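Local structure of beta-lactamase (Klebsiella pneumoniae, 6M5P) at residues A[66-71]-A[323-328]; A[123-128]-A[156-161]; A[316-321]-A[333-338]. The protein probably hydrolyses beta-lactams to substituted beta-amino acids, the reaction by which class C beta-lactamases give antibiotic resistance. The protein carries 1 engineered substitution. All coordinates share one frame; numbering follows the deposited sequence.

Contact 1. Residues A[66-71]-A[323-328]. With MER ((4R,5S)-3-{[(3S,5S)-5-(dimethylcarbamoyl)pyrrolidin-3-yl]sulfanyl}-5-[(2S,3R)-3-hydroxy-1-oxobutan-2-yl]-4-methyl-4,5-d ihydro-1H-pyrrole-2-carboxylic acid), chain B.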
# COMPACT_ATOMS: atom_id res chain seq x y z
N LEU A 66 -5.80 11.23 -10.33
CA LEU A 66 -6.00 10.06 -9.50
C LEU A 66 -5.53 8.83 -10.24
O LEU A 66 -5.88 8.63 -11.41
CB LEU A 66 -7.49 9.90 -9.16
CG LEU A 66 -8.11 11.07 -8.39
CD1 LEU A 66 -9.63 10.99 -8.46
CD2 LEU A 66 -7.64 11.05 -6.94
N PHE A 67 -4.78 7.98 -9.54
CA PHE A 67 -4.31 6.71 -10.06
C PHE A 67 -4.84 5.60 -9.16
O PHE A 67 -4.96 5.78 -7.94
CB PHE A 67 -2.78 6.65 -9.97
CG PHE A 67 -2.05 7.60 -10.90
CD1 PHE A 67 -1.84 8.92 -10.55
CD2 PHE A 67 -1.54 7.15 -12.11
CE1 PHE A 67 -1.15 9.79 -11.39
CE2 PHE A 67 -0.84 8.03 -12.96
CZ PHE A 67 -0.65 9.34 -12.59
N GLU A 68 -5.12 4.44 -9.76
CA GLU A 68 -5.32 3.24 -8.95
C GLU A 68 -3.98 2.81 -8.38
O GLU A 68 -2.96 2.86 -9.06
CB GLU A 68 -5.89 2.12 -9.82
CG GLU A 68 -7.25 2.46 -10.39
CD GLU A 68 -7.74 1.47 -11.43
OE1 GLU A 68 -7.11 0.41 -11.66
OE2 GLU A 68 -8.79 1.77 -12.04
N VAL A 69 -3.98 2.38 -7.12
CA VAL A 69 -2.75 1.94 -6.47
C VAL A 69 -2.76 0.47 -6.10
O VAL A 69 -1.78 -0.02 -5.52
CB VAL A 69 -2.36 2.82 -5.27
CG1 VAL A 69 -2.17 4.26 -5.74
CG2 VAL A 69 -3.40 2.71 -4.16
N GLY A 70 -3.81 -0.26 -6.43
CA GLY A 70 -3.79 -1.70 -6.25
C GLY A 70 -3.48 -2.08 -4.82
O GLY A 70 -4.07 -1.54 -3.87
N SER A 71 -2.51 -2.98 -4.64
CA SER A 71 -2.24 -3.51 -3.31
C SER A 71 -1.64 -2.51 -2.35
O SER A 71 -1.52 -2.85 -1.17
CB SER A 71 -1.31 -4.71 -3.34
OG SER A 71 -2.09 -5.86 -3.58
N GLY A 323 2.10 -2.00 -5.54
CA GLY A 323 0.71 -2.29 -5.82
C GLY A 323 0.45 -2.17 -7.30
O GLY A 323 1.03 -1.33 -7.99
N SER A 324 -0.44 -3.02 -7.80
CA SER A 324 -0.77 -3.00 -9.22
C SER A 324 -2.23 -3.35 -9.42
O SER A 324 -2.84 -4.04 -8.60
CB SER A 324 0.09 -3.99 -10.02
OG SER A 324 1.48 -3.84 -9.74
N THR A 325 -2.79 -2.86 -10.52
CA THR A 325 -4.02 -3.38 -11.09
C THR A 325 -3.73 -3.70 -12.54
O THR A 325 -2.60 -3.54 -13.01
CB THR A 325 -5.17 -2.38 -10.97
OG1 THR A 325 -4.83 -1.22 -11.74
CG2 THR A 325 -5.45 -2.00 -9.51
N ASN A 326 -4.75 -4.14 -13.28
CA ASN A 326 -4.51 -4.47 -14.69
C ASN A 326 -3.97 -3.28 -15.47
O ASN A 326 -3.19 -3.47 -16.42
CB ASN A 326 -5.78 -5.03 -15.34
CG ASN A 326 -6.06 -6.47 -14.93
OD1 ASN A 326 -5.21 -7.13 -14.32
ND2 ASN A 326 -7.24 -6.96 -15.28
N GLY A 327 -4.34 -2.06 -15.09
CA GLY A 327 -3.90 -0.89 -15.82
C GLY A 327 -2.95 0.05 -15.12
O GLY A 327 -2.62 1.11 -15.68
N PHE A 328 -2.47 -0.28 -13.92
CA PHE A 328 -1.70 0.68 -13.12
C PHE A 328 -0.58 -0.03 -12.37
O PHE A 328 -0.70 -1.20 -11.99
CB PHE A 328 -2.60 1.37 -12.08
CG PHE A 328 -3.59 2.36 -12.65
CD1 PHE A 328 -4.81 1.95 -13.16
CD2 PHE A 328 -3.30 3.72 -12.65
CE1 PHE A 328 -5.73 2.87 -13.65
CE2 PHE A 328 -4.22 4.64 -13.14
CZ PHE A 328 -5.43 4.21 -13.65
C1 MER B . -1.19 -6.29 -5.96
C2 MER B . 0.60 -8.55 -5.05
C3 MER B . -2.25 -7.46 -6.32
C4 MER B . -1.71 -8.65 -5.71
C5 MER B . -0.32 -8.41 -3.86
O6 MER B . -1.16 -5.16 -6.30
C7 MER B . -3.72 -7.33 -5.84
O8 MER B . -4.42 -8.33 -6.50
C9 MER B . -4.37 -5.96 -6.17
N10 MER B . -1.63 -8.52 -4.19
C11 MER B . 0.10 -7.86 -2.54
O12 MER B . 0.92 -6.92 -2.49
O13 MER B . -0.37 -8.33 -1.47
S14 MER B . 2.16 -9.46 -4.63
C15 MER B . 3.59 -8.53 -4.33
C16 MER B . 3.57 -7.27 -3.37
C17 MER B . 4.91 -7.06 -3.29
C18 MER B . -0.19 -9.03 -6.09
N19 MER B . 5.49 -8.54 -2.89
C20 MER B . 0.25 -8.58 -7.52
C21 MER B . 4.71 -9.40 -3.59
C22 MER B . 5.43 -5.90 -2.41
N23 MER B . 6.76 -5.33 -2.79
O24 MER B . 4.87 -5.42 -1.49
C25 MER B . 7.45 -5.92 -3.93
C26 MER B . 7.35 -4.23 -2.03
O HOH W 1 -7.06 -0.66 -14.22
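Ser71 and Ser324 approach each other through their backbones and together form an oxyanion hole, as in serine beta-lactamases, around O6 of the bound MER. Ser324 N makes the shorter and straighter bond to MER O6, 2.7 Å at 159°. Ser71 N reaches the same oxygen at 3.1 Å along a more bent line. Two donors on one oxygen would be expected to polarise its C=O group. Ser71 is also the residue at which AMP has been seen covalently bound.

Next to this pair the two segments meet through glycines: Gly70 CA lies 3.4 Å from Ser324 O, and Gly323 CA lies equally close to Val69 O, both as CA-H...O contacts. Further out, Thr325 OG1 donates to Glu68 OE1 (2.8 Å), meeting it nearly head-on to the C-O bond. Water 1 donates to the same oxygen, while Tyr205 and the backbone N of Val218 hold OE2, so both carboxylate oxygens are held. Glu68 reaches there because CG stands anti to its carbonyl carbon (chi1 -63°) and the chain is extended beyond it. It runs across the Phe328 ring, with CB 3.8 Å from the ring centroid and the carboxylate tilted 35° to the ring plane. At the edge of that ring sits Phe67, whose CD2 is 3.8 Å from Phe328 CE2.

Contact 2. Residues A[123-128]-A[156-161]. Engineered in segment 156-161: Phe156 (natural residue Tyr). With MER ((4R,5S)-3-{[(3S,5S)-5-(dimethylcarbamoyl)pyrrolidin-3-yl]sulfanyl}-5-[(2S,3R)-3-hydroxy-1-oxobutan-2-yl]-4-methyl-4,5-d ihydro-1H-pyrrole-2-carboxylic acid), chain B.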
# COMPACT_ATOMS: atom_id res chain seq x y z
N LEU A 123 -4.49 -18.32 3.24
CA LEU A 123 -5.49 -18.03 2.23
C LEU A 123 -4.81 -17.64 0.92
O LEU A 123 -3.76 -16.99 0.92
CB LEU A 123 -6.39 -16.88 2.69
CG LEU A 123 -7.50 -17.27 3.68
CD1 LEU A 123 -8.05 -16.03 4.37
CD2 LEU A 123 -8.60 -18.01 2.95
N GLN A 124 -5.43 -18.03 -0.19
CA GLN A 124 -4.87 -17.83 -1.52
C GLN A 124 -4.93 -16.36 -1.91
O GLN A 124 -5.58 -15.54 -1.26
CB GLN A 124 -5.62 -18.69 -2.54
CG GLN A 124 -7.06 -18.24 -2.79
CD GLN A 124 -7.94 -19.34 -3.38
OE1 GLN A 124 -7.79 -20.52 -3.05
NE2 GLN A 124 -8.87 -18.95 -4.23
N LEU A 125 -4.25 -16.04 -3.02
CA LEU A 125 -4.15 -14.64 -3.43
C LEU A 125 -5.51 -14.06 -3.84
O LEU A 125 -5.91 -13.00 -3.35
CB LEU A 125 -3.14 -14.50 -4.57
CG LEU A 125 -2.99 -13.10 -5.17
CD1 LEU A 125 -2.62 -12.07 -4.10
CD2 LEU A 125 -1.91 -13.14 -6.24
N PHE A 126 -6.22 -14.74 -4.73
CA PHE A 126 -7.38 -14.14 -5.37
C PHE A 126 -8.68 -14.70 -4.82
O PHE A 126 -8.83 -15.92 -4.64
CB PHE A 126 -7.34 -14.34 -6.89
CG PHE A 126 -6.27 -13.54 -7.57
CD1 PHE A 126 -6.31 -12.16 -7.59
CD2 PHE A 126 -5.20 -14.18 -8.18
CE1 PHE A 126 -5.32 -11.43 -8.21
CE2 PHE A 126 -4.20 -13.46 -8.81
CZ PHE A 126 -4.26 -12.07 -8.82
N MET A 127 -9.63 -13.80 -4.60
CA MET A 127 -10.99 -14.22 -4.28
C MET A 127 -11.56 -15.01 -5.45
O MET A 127 -11.43 -14.59 -6.60
CB MET A 127 -11.84 -12.97 -4.06
CG MET A 127 -13.27 -13.28 -3.65
SD MET A 127 -13.37 -13.78 -1.93
CE MET A 127 -12.94 -12.26 -1.08
N PRO A 128 -12.18 -16.17 -5.20
CA PRO A 128 -12.84 -16.89 -6.30
C PRO A 128 -13.88 -16.02 -6.99
O PRO A 128 -14.66 -15.31 -6.34
CB PRO A 128 -13.48 -18.08 -5.59
CG PRO A 128 -12.64 -18.29 -4.38
CD PRO A 128 -12.20 -16.92 -3.94
N PHE A 156 0.84 -14.10 -0.15
CA PHE A 156 0.13 -12.84 -0.31
C PHE A 156 -1.32 -13.13 -0.64
O PHE A 156 -1.61 -13.99 -1.47
CB PHE A 156 0.77 -12.01 -1.42
CG PHE A 156 2.16 -11.56 -1.08
CD1 PHE A 156 2.35 -10.42 -0.33
CD2 PHE A 156 3.26 -12.30 -1.48
CE1 PHE A 156 3.63 -10.00 0.01
CE2 PHE A 156 4.54 -11.89 -1.14
CZ PHE A 156 4.73 -10.74 -0.40
N SER A 157 -2.24 -12.44 0.03
CA SER A 157 -3.65 -12.80 -0.07
C SER A 157 -4.54 -11.57 -0.10
O SER A 157 -4.53 -10.77 0.84
CB SER A 157 -4.06 -13.71 1.10
OG SER A 157 -5.42 -14.05 0.99
N ASN A 158 -5.35 -11.44 -1.16
CA ASN A 158 -6.41 -10.44 -1.14
C ASN A 158 -7.52 -10.82 -0.18
O ASN A 158 -8.13 -9.95 0.45
CB ASN A 158 -6.99 -10.23 -2.53
CG ASN A 158 -5.99 -9.64 -3.50
OD1 ASN A 158 -4.94 -9.13 -3.11
ND2 ASN A 158 -6.33 -9.68 -4.79
N ILE A 159 -7.81 -12.13 -0.05
CA ILE A 159 -8.87 -12.57 0.86
C ILE A 159 -8.49 -12.25 2.30
O ILE A 159 -9.30 -11.72 3.06
CB ILE A 159 -9.13 -14.08 0.69
CG1 ILE A 159 -9.32 -14.45 -0.78
CG2 ILE A 159 -10.36 -14.49 1.50
CD1 ILE A 159 -9.50 -15.94 -0.98
N GLY A 160 -7.26 -12.58 2.69
CA GLY A 160 -6.81 -12.27 4.04
C GLY A 160 -6.88 -10.79 4.35
O GLY A 160 -7.35 -10.40 5.42
N THR A 161 -6.43 -9.94 3.41
CA THR A 161 -6.52 -8.51 3.65
C THR A 161 -7.98 -8.08 3.78
O THR A 161 -8.31 -7.19 4.59
CB THR A 161 -5.85 -7.72 2.53
OG1 THR A 161 -4.54 -8.24 2.30
CG2 THR A 161 -5.73 -6.25 2.93
C1 MER B . -1.19 -6.29 -5.96
C2 MER B . 0.60 -8.55 -5.05
C3 MER B . -2.25 -7.46 -6.32
C4 MER B . -1.71 -8.65 -5.71
C5 MER B . -0.32 -8.41 -3.86
O6 MER B . -1.16 -5.16 -6.30
C7 MER B . -3.72 -7.33 -5.84
O8 MER B . -4.42 -8.33 -6.50
C9 MER B . -4.37 -5.96 -6.17
N10 MER B . -1.63 -8.52 -4.19
C11 MER B . 0.10 -7.86 -2.54
O12 MER B . 0.92 -6.92 -2.49
O13 MER B . -0.37 -8.33 -1.47
S14 MER B . 2.16 -9.46 -4.63
C15 MER B . 3.59 -8.53 -4.33
C16 MER B . 3.57 -7.27 -3.37
C17 MER B . 4.91 -7.06 -3.29
C18 MER B . -0.19 -9.03 -6.09
N19 MER B . 5.49 -8.54 -2.89
C20 MER B . 0.25 -8.58 -7.52
C21 MER B . 4.71 -9.40 -3.59
C22 MER B . 5.43 -5.90 -2.41
N23 MER B . 6.76 -5.33 -2.79
O24 MER B . 4.87 -5.42 -1.49
C25 MER B . 7.45 -5.92 -3.93
C26 MER B . 7.35 -4.23 -2.03
O HOH W 2 -9.13 -10.94 -5.24
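Phe156, an engineered replacement of the natural Tyr, meets Leu125 through its carbonyl: Leu125 CA makes a CA-H...O contact with Phe156 O at 3.3 Å. The Phe156 ring leads away from the loop and lays one face against MER, with C21 above its rim, and it also meets the ring of His119. Ser157 is the N-cap of the helix. Its OG, placed anti to the backbone N (chi1 -180°), accepts from Gly160 N at 173° and donates to Gln124 O at 2.7 Å, from 39° above that carbonyl plane. Asn158 is the last residue of what is naturally the Tyr-x-Asn motif of class C enzymes, here with Phe156 at its first position. Its N donates to Leu125 O (2.7 Å) in the carbonyl plane, on a lone pair. ND2 gives a nearly straight bond to MER O8 (2.9 Å) and another to water 2, while Lys74 holds OD1, so the amide's rotation is fixed. Ile159 fills the apolar side: CG2 lies 4.0 Å from Leu123 CD1, and CD1 is 3.8 Å from Gln124 CG. Thr161 OG1 turns back to Ser157 O. Helix 158-171 thus starts against the loop between helices 113-117 and 134-142; Met127 packs on Leu137 of the latter, and Thr161 on Lys74 and Ala77 of helix 73-86.

Contact 3. Residues A[316-321]-A[333-338]. With MER ((4R,5S)-3-{[(3S,5S)-5-(dimethylcarbamoyl)pyrrolidin-3-yl]sulfanyl}-5-[(2S,3R)-3-hydroxy-1-oxobutan-2-yl]-4-methyl-4,5-d ihydro-1H-pyrrole-2-carboxylic acid), chain B.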
# COMPACT_ATOMS: atom_id res chain seq x y z
N ASN A 316 16.02 2.71 11.14
CA ASN A 316 17.08 2.32 10.21
C ASN A 316 16.64 1.19 9.29
O ASN A 316 17.26 0.13 9.20
CB ASN A 316 18.34 1.93 10.98
CG ASN A 316 18.98 3.11 11.68
OD1 ASN A 316 18.92 4.23 11.19
ND2 ASN A 316 19.57 2.85 12.84
N VAL A 317 15.56 1.45 8.55
CA VAL A 317 14.98 0.45 7.66
C VAL A 317 14.44 1.13 6.42
O VAL A 317 14.11 2.32 6.44
CB VAL A 317 13.84 -0.36 8.33
CG1 VAL A 317 14.39 -1.33 9.39
CG2 VAL A 317 12.80 0.56 8.93
N TRP A 318 14.36 0.35 5.35
CA TRP A 318 13.69 0.71 4.10
C TRP A 318 12.32 0.05 4.15
O TRP A 318 12.22 -1.18 4.14
CB TRP A 318 14.51 0.16 2.95
CG TRP A 318 13.91 0.24 1.58
CD1 TRP A 318 12.96 -0.58 1.04
CD2 TRP A 318 14.30 1.14 0.53
NE1 TRP A 318 12.71 -0.21 -0.27
CE2 TRP A 318 13.52 0.84 -0.60
CE3 TRP A 318 15.23 2.18 0.45
CZ2 TRP A 318 13.63 1.55 -1.79
CZ3 TRP A 318 15.34 2.88 -0.73
CH2 TRP A 318 14.55 2.56 -1.84
N ILE A 319 11.26 0.85 4.26
CA ILE A 319 9.89 0.34 4.33
C ILE A 319 9.24 0.58 2.98
O ILE A 319 9.37 1.67 2.41
CB ILE A 319 9.10 1.03 5.46
CG1 ILE A 319 9.83 0.85 6.79
CG2 ILE A 319 7.70 0.46 5.53
CD1 ILE A 319 9.19 1.61 7.93
N ASN A 320 8.54 -0.43 2.45
CA ASN A 320 8.03 -0.26 1.09
C ASN A 320 6.81 -1.13 0.84
O ASN A 320 6.49 -2.06 1.59
CB ASN A 320 9.14 -0.44 0.03
CG ASN A 320 9.61 -1.89 -0.14
OD1 ASN A 320 9.29 -2.80 0.66
ND2 ASN A 320 10.40 -2.11 -1.18
N LYS A 321 6.13 -0.80 -0.26
CA LYS A 321 4.99 -1.58 -0.72
C LYS A 321 4.79 -1.31 -2.20
O LYS A 321 4.79 -0.15 -2.62
CB LYS A 321 3.73 -1.18 0.06
CG LYS A 321 2.50 -2.01 -0.26
CD LYS A 321 2.52 -3.29 0.50
CE LYS A 321 1.54 -4.28 -0.09
NZ LYS A 321 2.09 -4.93 -1.30
N ALA A 333 8.25 3.84 -1.16
CA ALA A 333 9.34 3.45 -0.27
C ALA A 333 9.70 4.65 0.59
O ALA A 333 9.67 5.79 0.11
CB ALA A 333 10.57 3.00 -1.05
N PHE A 334 10.04 4.39 1.85
CA PHE A 334 10.49 5.46 2.73
C PHE A 334 11.46 4.91 3.77
O PHE A 334 11.43 3.73 4.12
CB PHE A 334 9.32 6.24 3.36
CG PHE A 334 8.40 5.41 4.23
CD1 PHE A 334 7.36 4.67 3.68
CD2 PHE A 334 8.54 5.42 5.62
CE1 PHE A 334 6.50 3.94 4.49
CE2 PHE A 334 7.68 4.69 6.43
CZ PHE A 334 6.65 3.95 5.87
N VAL A 335 12.33 5.79 4.25
CA VAL A 335 13.39 5.47 5.20
C VAL A 335 13.22 6.42 6.38
O VAL A 335 13.63 7.59 6.30
CB VAL A 335 14.79 5.59 4.57
CG1 VAL A 335 15.89 5.23 5.58
CG2 VAL A 335 14.91 4.73 3.33
N PRO A 336 12.62 5.98 7.48
CA PRO A 336 12.34 6.93 8.57
C PRO A 336 13.58 7.60 9.12
O PRO A 336 13.54 8.80 9.44
CB PRO A 336 11.61 6.06 9.61
CG PRO A 336 10.95 4.98 8.77
CD PRO A 336 11.96 4.67 7.69
N ALA A 337 14.70 6.88 9.22
CA ALA A 337 15.93 7.47 9.75
C ALA A 337 16.39 8.65 8.92
O ALA A 337 17.10 9.53 9.44
CB ALA A 337 17.04 6.42 9.79
N LYS A 338 16.05 8.68 7.64
CA LYS A 338 16.46 9.76 6.76
C LYS A 338 15.33 10.74 6.46
O LYS A 338 15.54 11.69 5.70
CB LYS A 338 17.02 9.19 5.45
CG LYS A 338 18.22 8.26 5.61
CD LYS A 338 19.38 8.96 6.28
CE LYS A 338 20.58 8.03 6.41
NZ LYS A 338 21.61 8.58 7.34
C1 MER B . -1.19 -6.29 -5.96
C2 MER B . 0.60 -8.55 -5.05
C3 MER B . -2.25 -7.46 -6.32
C4 MER B . -1.71 -8.65 -5.71
C5 MER B . -0.32 -8.41 -3.86
O6 MER B . -1.16 -5.16 -6.30
C7 MER B . -3.72 -7.33 -5.84
O8 MER B . -4.42 -8.33 -6.50
C9 MER B . -4.37 -5.96 -6.17
N10 MER B . -1.63 -8.52 -4.19
C11 MER B . 0.10 -7.86 -2.54
O12 MER B . 0.92 -6.92 -2.49
O13 MER B . -0.37 -8.33 -1.47
S14 MER B . 2.16 -9.46 -4.63
C15 MER B . 3.59 -8.53 -4.33
C16 MER B . 3.57 -7.27 -3.37
C17 MER B . 4.91 -7.06 -3.29
C18 MER B . -0.19 -9.03 -6.09
N19 MER B . 5.49 -8.54 -2.89
C20 MER B . 0.25 -8.58 -7.52
C21 MER B . 4.71 -9.40 -3.59
C22 MER B . 5.43 -5.90 -2.41
N23 MER B . 6.76 -5.33 -2.79
O24 MER B . 4.87 -5.42 -1.49
C25 MER B . 7.45 -5.92 -3.93
C26 MER B . 7.35 -4.23 -2.03
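Trp318 receives the methyl of Ala333 over one face of its indole, nearer the rim than the middle, with Ala333 CB 3.5 Å from Trp318 CZ2. Val335 CG2 reaches the same ring system at CE3 (3.9 Å). On the other side of the sheet the Phe334 ring takes Ile319 CB over a face, also off-centre, and meets Trp279 edge-to-face. Phe334 CG sits between its backbone N and carbonyl carbon (chi1 61°), which carries the ring across onto Ile319. There Ile319 CG2 touches Phe334 CZ at 3.7 Å, and Ile319 CD1 bridges from the ring to Pro336 CG at 3.9 Å.

Between these two layers, Ile319 and Phe334 form a hydrogen-bonded pair, each N donating to the other's O at 2.9 Å. The strands run antiparallel at 160°. Buried Val317 O finds no hydrogen-bond partner; Val335 CA makes a CA-H...O contact with it at 3.5 Å.

Further along strand 317-325, Lys321 bends at chi2 and chi4 to bring NZ to two ligand oxygens, 2.6 Å from MER O12 and 2.8 Å from MER O24. The arrangement is an antiparallel beta hairpin whose first strand delivers the lysine of the Lys-Thr-Gly motif, characteristic of serine beta-lactamases, to the active site.

Overall arrangement
From the N terminus, residues 66-71 come first, just ahead of helix 73-86, and contact 1 returns to them only after some 250 residues. Contact 2 lies wholly within that span, closing a short, partly helical loop between 123-128 and 156-161 in the mainly helical part of the chain. Contact 3 opens at 316-321, before contact 1 has closed at 323-328, and closes at 333-338, so these two cross; both use strand 317-325, and Ser71 O packs on Lys321 CE at 3.5 Å. Centres of contacts 2 and 3 are about 26 Å apart, yet all three contacts touch MER, which lies where the helical region meets the nine-stranded antiparallel sheet.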